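PDB 4NNZ: probable zinc protease, which probably acts as a zinc metallopeptidase subunit of the M16 family, forming one half of a heterodimeric protease. Local coordinates for residues L143-E146 with R147-A151; W165-D168 with L169-M172; Y35-G38 with S39-T43. All coordinates share one frame; numbering follows the deposited sequence.

Interaction 1. Residues L143-E146 with R147-A151; sequences LAFE and RFKAA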
loop_
_atom_site.group_PDB
_atom_site.type_symbol
_atom_site.label_atom_id
_atom_site.label_comp_id
_atom_site.label_asym_id
_atom_site.label_seq_id
_atom_site.Cartn_x
_atom_site.Cartn_y
_atom_site.Cartn_z
ATOM N N LEU A 143 -4.008 -17.388 2.429
ATOM C CA LEU A 143 -3.299 -16.556 3.355
ATOM C C LEU A 143 -1.943 -16.192 2.867
ATOM O O LEU A 143 -1.540 -15.067 2.931
ATOM C CB LEU A 143 -3.132 -17.306 4.662
ATOM C CG LEU A 143 -2.716 -16.585 5.926
ATOM C CD1 LEU A 143 -2.981 -17.443 7.122
ATOM C CD2 LEU A 143 -1.267 -16.228 5.931
ATOM N N ALA A 144 -1.237 -17.188 2.398
ATOM C CA ALA A 144 0.079 -17.019 1.877
ATOM C C ALA A 144 0.072 -16.116 0.688
ATOM O O ALA A 144 0.913 -15.293 0.552
ATOM C CB ALA A 144 0.643 -18.366 1.494
ATOM N N PHE A 145 -0.892 -16.290 -0.178
ATOM C CA PHE A 145 -0.984 -15.491 -1.359
ATOM C C PHE A 145 -1.233 -14.028 -1.095
ATOM O O PHE A 145 -0.788 -13.198 -1.812
ATOM C CB PHE A 145 -2.004 -16.057 -2.312
ATOM C CG PHE A 145 -1.803 -15.626 -3.723
ATOM C CD1 PHE A 145 -0.891 -16.247 -4.514
ATOM C CD2 PHE A 145 -2.536 -14.597 -4.248
ATOM C CE1 PHE A 145 -0.690 -15.850 -5.797
ATOM C CE2 PHE A 145 -2.344 -14.199 -5.534
ATOM C CZ PHE A 145 -1.429 -14.834 -6.309
ATOM N N GLU A 146 -1.985 -13.735 -0.065
ATOM C CA GLU A 146 -2.297 -12.381 0.301
ATOM C C GLU A 146 -1.049 -11.655 0.688
ATOM O O GLU A 146 -0.837 -10.561 0.280
ATOM C CB GLU A 146 -3.259 -12.392 1.455
ATOM C CG GLU A 146 -4.019 -11.131 1.655
ATOM C CD GLU A 146 -4.863 -11.195 2.875
ATOM O OE1 GLU A 146 -4.347 -11.598 3.897
ATOM O OE2 GLU A 146 -6.031 -10.858 2.816
ATOM N N ARG A 147 -0.226 -12.298 1.476
ATOM C CA ARG A 147 1.071 -11.798 1.808
ATOM C C ARG A 147 1.988 -11.647 0.628
ATOM O O ARG A 147 2.730 -10.722 0.558
ATOM C CB ARG A 147 1.756 -12.732 2.781
ATOM C CG ARG A 147 0.981 -13.165 3.991
ATOM C CD ARG A 147 0.705 -12.015 4.891
ATOM N NE ARG A 147 -0.266 -12.325 5.899
ATOM C CZ ARG A 147 0.040 -12.795 7.083
ATOM N NH1 ARG A 147 1.277 -13.034 7.400
ATOM N NH2 ARG A 147 -0.897 -13.024 7.939
ATOM N N PHE A 148 1.977 -12.602 -0.273
ATOM C CA PHE A 148 2.873 -12.608 -1.399
ATOM C C PHE A 148 2.573 -11.441 -2.267
ATOM O O PHE A 148 3.444 -10.761 -2.709
ATOM C CB PHE A 148 2.741 -13.931 -2.154
ATOM C CG PHE A 148 3.237 -13.901 -3.549
ATOM C CD1 PHE A 148 4.573 -13.949 -3.813
ATOM C CD2 PHE A 148 2.365 -13.850 -4.591
ATOM C CE1 PHE A 148 5.028 -13.929 -5.090
ATOM C CE2 PHE A 148 2.810 -13.822 -5.876
ATOM C CZ PHE A 148 4.141 -13.874 -6.123
ATOM N N LYS A 149 1.300 -11.230 -2.479
ATOM C CA LYS A 149 0.808 -10.131 -3.249
ATOM C C LYS A 149 1.126 -8.775 -2.666
ATOM O O LYS A 149 1.480 -7.903 -3.391
ATOM C CB LYS A 149 -0.686 -10.274 -3.487
ATOM C CG LYS A 149 -1.178 -9.502 -4.681
ATOM C CD LYS A 149 -2.444 -10.056 -5.271
ATOM C CE LYS A 149 -3.237 -9.009 -6.014
ATOM N NZ LYS A 149 -4.327 -8.473 -5.190
ATOM N N ALA A 150 1.035 -8.607 -1.366
ATOM C CA ALA A 150 1.452 -7.380 -0.759
ATOM C C ALA A 150 2.943 -7.050 -0.938
ATOM O O ALA A 150 3.287 -5.949 -1.230
ATOM C CB ALA A 150 1.074 -7.391 0.693
ATOM N N ALA A 151 3.812 -8.014 -0.742
ATOM C CA ALA A 151 5.215 -7.860 -1.015
ATOM C C ALA A 151 5.550 -7.643 -2.482
ATOM O O ALA A 151 6.442 -6.925 -2.794
ATOM C CB ALA A 151 5.994 -9.011 -0.457
#

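Interaction 2. Residues W165-D168 with L169-M172; sequences WMAD and LQRM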
loop_
_atom_site.group_PDB
_atom_site.type_symbol
_atom_site.label_atom_id
_atom_site.label_comp_id
_atom_site.label_asym_id
_atom_site.label_seq_id
_atom_site.Cartn_x
_atom_site.Cartn_y
_atom_site.Cartn_z
ATOM N N TRP A 165 -8.509 -5.808 4.623
ATOM C CA TRP A 165 -7.814 -6.210 5.827
ATOM C C TRP A 165 -8.766 -6.201 7.011
ATOM O O TRP A 165 -9.645 -5.401 7.078
ATOM C CB TRP A 165 -6.623 -5.308 6.088
ATOM C CG TRP A 165 -5.585 -5.240 5.026
ATOM C CD1 TRP A 165 -5.306 -4.190 4.244
ATOM C CD2 TRP A 165 -4.666 -6.246 4.663
ATOM N NE1 TRP A 165 -4.288 -4.459 3.419
ATOM C CE2 TRP A 165 -3.868 -5.728 3.656
ATOM C CE3 TRP A 165 -4.453 -7.546 5.077
ATOM C CZ2 TRP A 165 -2.886 -6.453 3.061
ATOM C CZ3 TRP A 165 -3.471 -8.246 4.509
ATOM C CH2 TRP A 165 -2.698 -7.712 3.505
ATOM N N MET A 166 -8.569 -7.086 7.952
ATOM C CA MET A 166 -9.517 -7.252 9.012
ATOM C C MET A 166 -9.679 -6.014 9.843
ATOM O O MET A 166 -10.750 -5.695 10.291
ATOM C CB MET A 166 -9.172 -8.442 9.878
ATOM C CG MET A 166 -10.238 -8.738 10.908
ATOM S SD MET A 166 -11.790 -9.315 10.264
ATOM C CE MET A 166 -11.363 -11.023 10.107
ATOM N N ALA A 167 -8.588 -5.323 10.043
ATOM C CA ALA A 167 -8.609 -4.115 10.780
ATOM C C ALA A 167 -9.488 -3.117 10.098
ATOM O O ALA A 167 -10.164 -2.377 10.744
ATOM C CB ALA A 167 -7.212 -3.588 10.913
ATOM N N ASP A 168 -9.443 -3.055 8.791
ATOM C CA ASP A 168 -10.309 -2.168 8.059
ATOM C C ASP A 168 -11.776 -2.545 8.118
ATOM O O ASP A 168 -12.602 -1.721 8.313
ATOM C CB ASP A 168 -9.826 -1.977 6.618
ATOM C CG ASP A 168 -8.398 -1.529 6.536
ATOM O OD1 ASP A 168 -7.834 -1.173 7.543
ATOM O OD2 ASP A 168 -7.810 -1.556 5.471
ATOM N N LEU A 169 -12.085 -3.808 7.961
ATOM C CA LEU A 169 -13.438 -4.271 8.029
ATOM C C LEU A 169 -13.967 -3.999 9.394
ATOM O O LEU A 169 -15.092 -3.647 9.568
ATOM C CB LEU A 169 -13.499 -5.749 7.741
ATOM C CG LEU A 169 -12.884 -6.203 6.436
ATOM C CD1 LEU A 169 -12.745 -7.691 6.388
ATOM C CD2 LEU A 169 -13.654 -5.717 5.243
ATOM N N GLN A 170 -13.108 -4.151 10.367
ATOM C CA GLN A 170 -13.442 -3.915 11.746
ATOM C C GLN A 170 -13.838 -2.506 12.018
ATOM O O GLN A 170 -14.571 -2.277 12.913
ATOM C CB GLN A 170 -12.308 -4.311 12.650
ATOM C CG GLN A 170 -12.435 -5.721 13.135
ATOM C CD GLN A 170 -11.153 -6.268 13.692
ATOM O OE1 GLN A 170 -10.107 -5.657 13.602
ATOM N NE2 GLN A 170 -11.235 -7.430 14.278
ATOM N N ARG A 171 -13.319 -1.570 11.256
ATOM C CA ARG A 171 -13.650 -0.179 11.409
ATOM C C ARG A 171 -14.577 0.409 10.395
ATOM O O ARG A 171 -14.860 1.556 10.476
ATOM C CB ARG A 171 -12.385 0.642 11.464
ATOM C CG ARG A 171 -11.625 0.438 12.742
ATOM C CD ARG A 171 -10.217 0.924 12.649
ATOM N NE ARG A 171 -9.500 0.368 11.539
ATOM C CZ ARG A 171 -8.299 0.753 11.182
ATOM N NH1 ARG A 171 -7.685 1.668 11.868
ATOM N NH2 ARG A 171 -7.700 0.197 10.163
ATOM N N MET A 172 -15.046 -0.363 9.442
ATOM C CA MET A 172 -15.846 0.161 8.355
ATOM C C MET A 172 -17.196 0.637 8.813
ATOM O O MET A 172 -17.705 0.163 9.783
ATOM C CB MET A 172 -15.984 -0.894 7.279
ATOM C CG MET A 172 -16.758 -0.500 6.051
ATOM S SD MET A 172 -16.515 -1.686 4.741
ATOM C CE MET A 172 -17.917 -2.717 4.947
#

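Interaction 3. Residues Y35-G38 with S39-T43; sequences YRIG and SSYET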
loop_
_atom_site.group_PDB
_atom_site.type_symbol
_atom_site.label_atom_id
_atom_site.label_comp_id
_atom_site.label_asym_id
_atom_site.label_seq_id
_atom_site.Cartn_x
_atom_site.Cartn_y
_atom_site.Cartn_z
ATOM N N TYR A 35 -18.733 -1.852 -13.488
ATOM C CA TYR A 35 -18.371 -0.590 -12.909
ATOM C C TYR A 35 -16.884 -0.567 -12.734
ATOM O O TYR A 35 -16.319 -1.525 -12.331
ATOM C CB TYR A 35 -18.987 -0.442 -11.549
ATOM C CG TYR A 35 -20.457 -0.176 -11.503
ATOM C CD1 TYR A 35 -20.965 1.086 -11.677
ATOM C CD2 TYR A 35 -21.334 -1.186 -11.230
ATOM C CE1 TYR A 35 -22.310 1.319 -11.610
ATOM C CE2 TYR A 35 -22.675 -0.959 -11.158
ATOM C CZ TYR A 35 -23.155 0.295 -11.347
ATOM O OH TYR A 35 -24.491 0.474 -11.269
ATOM N N ARG A 36 -16.240 0.536 -13.039
ATOM C CA ARG A 36 -14.817 0.620 -12.878
ATOM C C ARG A 36 -14.407 1.041 -11.489
ATOM O O ARG A 36 -13.887 2.098 -11.281
ATOM C CB ARG A 36 -14.253 1.563 -13.900
ATOM C CG ARG A 36 -14.492 1.141 -15.307
ATOM C CD ARG A 36 -14.092 2.237 -16.244
ATOM N NE ARG A 36 -15.183 2.596 -17.112
ATOM C CZ ARG A 36 -15.646 3.818 -17.247
ATOM N NH1 ARG A 36 -15.121 4.808 -16.569
ATOM N NH2 ARG A 36 -16.633 4.047 -18.059
ATOM N N ILE A 37 -14.663 0.197 -10.532
ATOM C CA ILE A 37 -14.196 0.446 -9.225
ATOM C C ILE A 37 -13.730 -0.888 -8.684
ATOM O O ILE A 37 -14.212 -1.901 -9.075
ATOM C CB ILE A 37 -15.268 1.156 -8.398
ATOM C CG1 ILE A 37 -14.742 1.491 -7.024
ATOM C CG2 ILE A 37 -16.530 0.356 -8.362
ATOM C CD1 ILE A 37 -13.487 2.290 -7.054
ATOM N N GLY A 38 -12.739 -0.875 -7.832
ATOM C CA GLY A 38 -12.084 -2.085 -7.469
ATOM C C GLY A 38 -11.315 -1.830 -6.228
ATOM O O GLY A 38 -11.315 -0.735 -5.762
ATOM N N SER A 39 -10.647 -2.843 -5.727
ATOM C CA SER A 39 -9.756 -2.708 -4.619
ATOM C C SER A 39 -8.509 -1.892 -4.859
ATOM O O SER A 39 -7.951 -1.411 -3.943
ATOM C CB SER A 39 -9.446 -4.049 -3.982
ATOM O OG SER A 39 -8.978 -4.964 -4.905
ATOM N N SER A 40 -8.068 -1.758 -6.086
ATOM C CA SER A 40 -6.903 -0.957 -6.373
ATOM C C SER A 40 -7.175 0.533 -6.249
ATOM O O SER A 40 -6.283 1.311 -6.211
ATOM C CB SER A 40 -6.250 -1.331 -7.691
ATOM O OG SER A 40 -7.112 -1.224 -8.776
ATOM N N TYR A 41 -8.424 0.908 -6.159
ATOM C CA TYR A 41 -8.791 2.270 -5.936
ATOM C C TYR A 41 -8.839 2.618 -4.470
ATOM O O TYR A 41 -8.977 3.745 -4.109
ATOM C CB TYR A 41 -10.156 2.515 -6.541
ATOM C CG TYR A 41 -10.270 2.391 -8.032
ATOM C CD1 TYR A 41 -10.239 1.176 -8.653
ATOM C CD2 TYR A 41 -10.470 3.489 -8.804
ATOM C CE1 TYR A 41 -10.376 1.074 -9.999
ATOM C CE2 TYR A 41 -10.595 3.388 -10.151
ATOM C CZ TYR A 41 -10.549 2.184 -10.739
ATOM O OH TYR A 41 -10.691 2.131 -12.067
ATOM N N GLU A 42 -8.791 1.612 -3.633
ATOM C CA GLU A 42 -9.002 1.761 -2.215
ATOM C C GLU A 42 -7.822 2.308 -1.459
ATOM O O GLU A 42 -6.741 2.288 -1.917
ATOM C CB GLU A 42 -9.484 0.456 -1.616
ATOM C CG GLU A 42 -10.921 0.137 -1.968
ATOM C CD GLU A 42 -11.336 -1.305 -1.743
ATOM O OE1 GLU A 42 -10.760 -2.009 -0.919
ATOM O OE2 GLU A 42 -12.267 -1.730 -2.402
ATOM N N THR A 43 -8.084 2.789 -0.273
ATOM C CA THR A 43 -7.175 3.597 0.487
ATOM C C THR A 43 -6.960 2.929 1.796
ATOM O O THR A 43 -7.888 2.445 2.356
ATOM C CB THR A 43 -7.806 4.940 0.820
ATOM O OG1 THR A 43 -8.168 5.603 -0.375
ATOM C CG2 THR A 43 -6.854 5.772 1.564
#

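Interaction 1. Residues L143-E146 with R147-A151
Phe145 meets Phe148, and Leu143 meets Arg147, along two successive turns of helix 140-152, a regular alpha-helix of the Insulinase-type part of the chain. The i to i+4 backbone bonds include Phe148 N to Ala144 O at 3.0 Å and Lys149 N to Phe145 O at 2.9 Å, while Arg147 N reaches Leu143 O weakly. The two phenyl rings are inclined at 47° with centroids 5.5 Å apart, and Phe148 CD2 lies over a face of the Phe145 ring, 3.8 Å from Phe145 CE1. Leu143 and Arg147 run side by side: Leu143 CD2 sits above one face of the guanidinium, 3.8 Å from Arg147 NH2. With chi1 at -49°, Arg147 CG stands anti to its carbonyl carbon and 3.3 Å from Leu143 O; the bend at chi2 then carries the rest of the chain alongside Leu143. Arg147 NH1 is bonded to Pro231 O of the second subunit. Glu146 forms a salt bridge with Arg132, and Lys149 NZ is bonded to Tyr158 O. On the sheet-facing side, Ala144 packs on Leu238 and Val420 and Phe148 on Thr416, so the helix lies against strands 233-240 and 415-422.

Interaction 2. Residues W165-D168 with L169-M172
Asp168 and Arg171 pair across one turn of the short helix 166-171, while Leu169, buried, and Met166 pack on helix 118-137. The buried part is close-knit. Leu169 N is bonded to Trp165 O at 3.0 Å, and Leu169 CG packs 3.4 Å from that same Trp165 O. Beyond it Met166 SD makes a looser apolar contact with Leu169 CD1; both side chains also rest on Arg132 of helix 118-137, and Met172 completes this face against Ile125 and against Leu49 and Ala52 of helix 49-56.

On another flank the arginine folds back along its own helix. Its chain kinks at chi3 (-54°), which brings Arg171 NE to 2.9 Å from Ala167 O, a donor lying well above the carbonyl plane. Arg171 NH2 reaches Asp168 OD1 at 3.0 Å in a salt bridge whose hydrogen bond is weak; the carboxylate oxygen lies at the guanidinium edge, the two planes 29° apart. Asp168 OD2 turns instead to Thr47 OG1, its stronger partner, and Arg171 NH1 to Lys224 O of the second subunit.

The exposed side is slacker. Gln170 N is bonded to Met166 O, but the extended Gln170 side chain merely lies obliquely across Met166, with Gln170 NE2 3.7 Å from Met166 CG.

Trp165 holds the N-cap position, its backbone N bonded to Thr47 OG1. The whole is a short amphipathic helix packed on helix 118-137, with an i to i+3 acid-base pair and the second subunit beside its Arg171 flank.

Interaction 3. Residues Y35-G38 with S39-T43
Tyr41 folds back over Ile37 and Gly38 in the loop between strand 28-35 and helix 49-56. Backbone bonds define the bend. Tyr41 N reaches Gly38 O at 3.3 Å, a weak bond that closes a beta turn with Ser39 and Ser40 at its corners, and Glu42 N bonds to Ser39 O one residue later. Just upstream, Arg36 is the centre of an inverse gamma turn, closed by a weak bond from Ile37 N to Tyr35 O.

Apolar and CH-pi contacts come next. Ile37 CA stands over one face of the Tyr41 ring, 4.2 Å from its centroid and 21° off the normal. Ile37 CD1 comes to 3.4 Å from Tyr41 CG, at the root of the ring. CG1 of Ile37 points opposite the backbone N (chi1 -177°), and the turn at chi2 swings CD1 round to the tyrosine.

Polar contacts with the ring are oblique. Gly38 N lies 3.3 Å from Tyr41 CD1, and at the far end Arg36 O lies 3.3 Å from Tyr41 OH. The ring is further fixed from outside by a cation-pi contact with Arg306 and an edge-to-face contact with Trp184.

The serine and glutamate groups of the turn find partners elsewhere. Ser40 OG is bonded to Asp87 OD1 and Asp86 O, and Ser39 OG to Thr162. Glu42 OE1 and OE2 take the backbone amides of Gly48 and Ser50. The chemistry implies a buried loop shaped by backbone turns and by the face of Tyr41, while the Glu42 carboxylate is probably stabilised by the N-terminal end of helix 49-56, whose sequence matches the HxxEH motif that binds zinc in M16 peptidases.

Interactions 1 and 2 belong to consecutive helices, 140-152 and 166-171, and they touch where Glu146 OE1 packs 3.5 Å from Trp165 CZ3. Interaction 3 is touched by neither: its nearest atoms lie about 6 Å from interaction 1 and about 5 Å from interaction 2. It is the buried one, its loop polar groups taken up by surrounding backbone and side chains. The two helical contacts are only partly buried, and each keeps an arginine that reaches a backbone oxygen of the second subunit. Interaction 1 relies on aromatic packing, interaction 2 on an acid-base pair, interaction 3 on a tyrosine face. At the dimer, Thr43 of interaction 3 bonds to Thr43 of the second subunit.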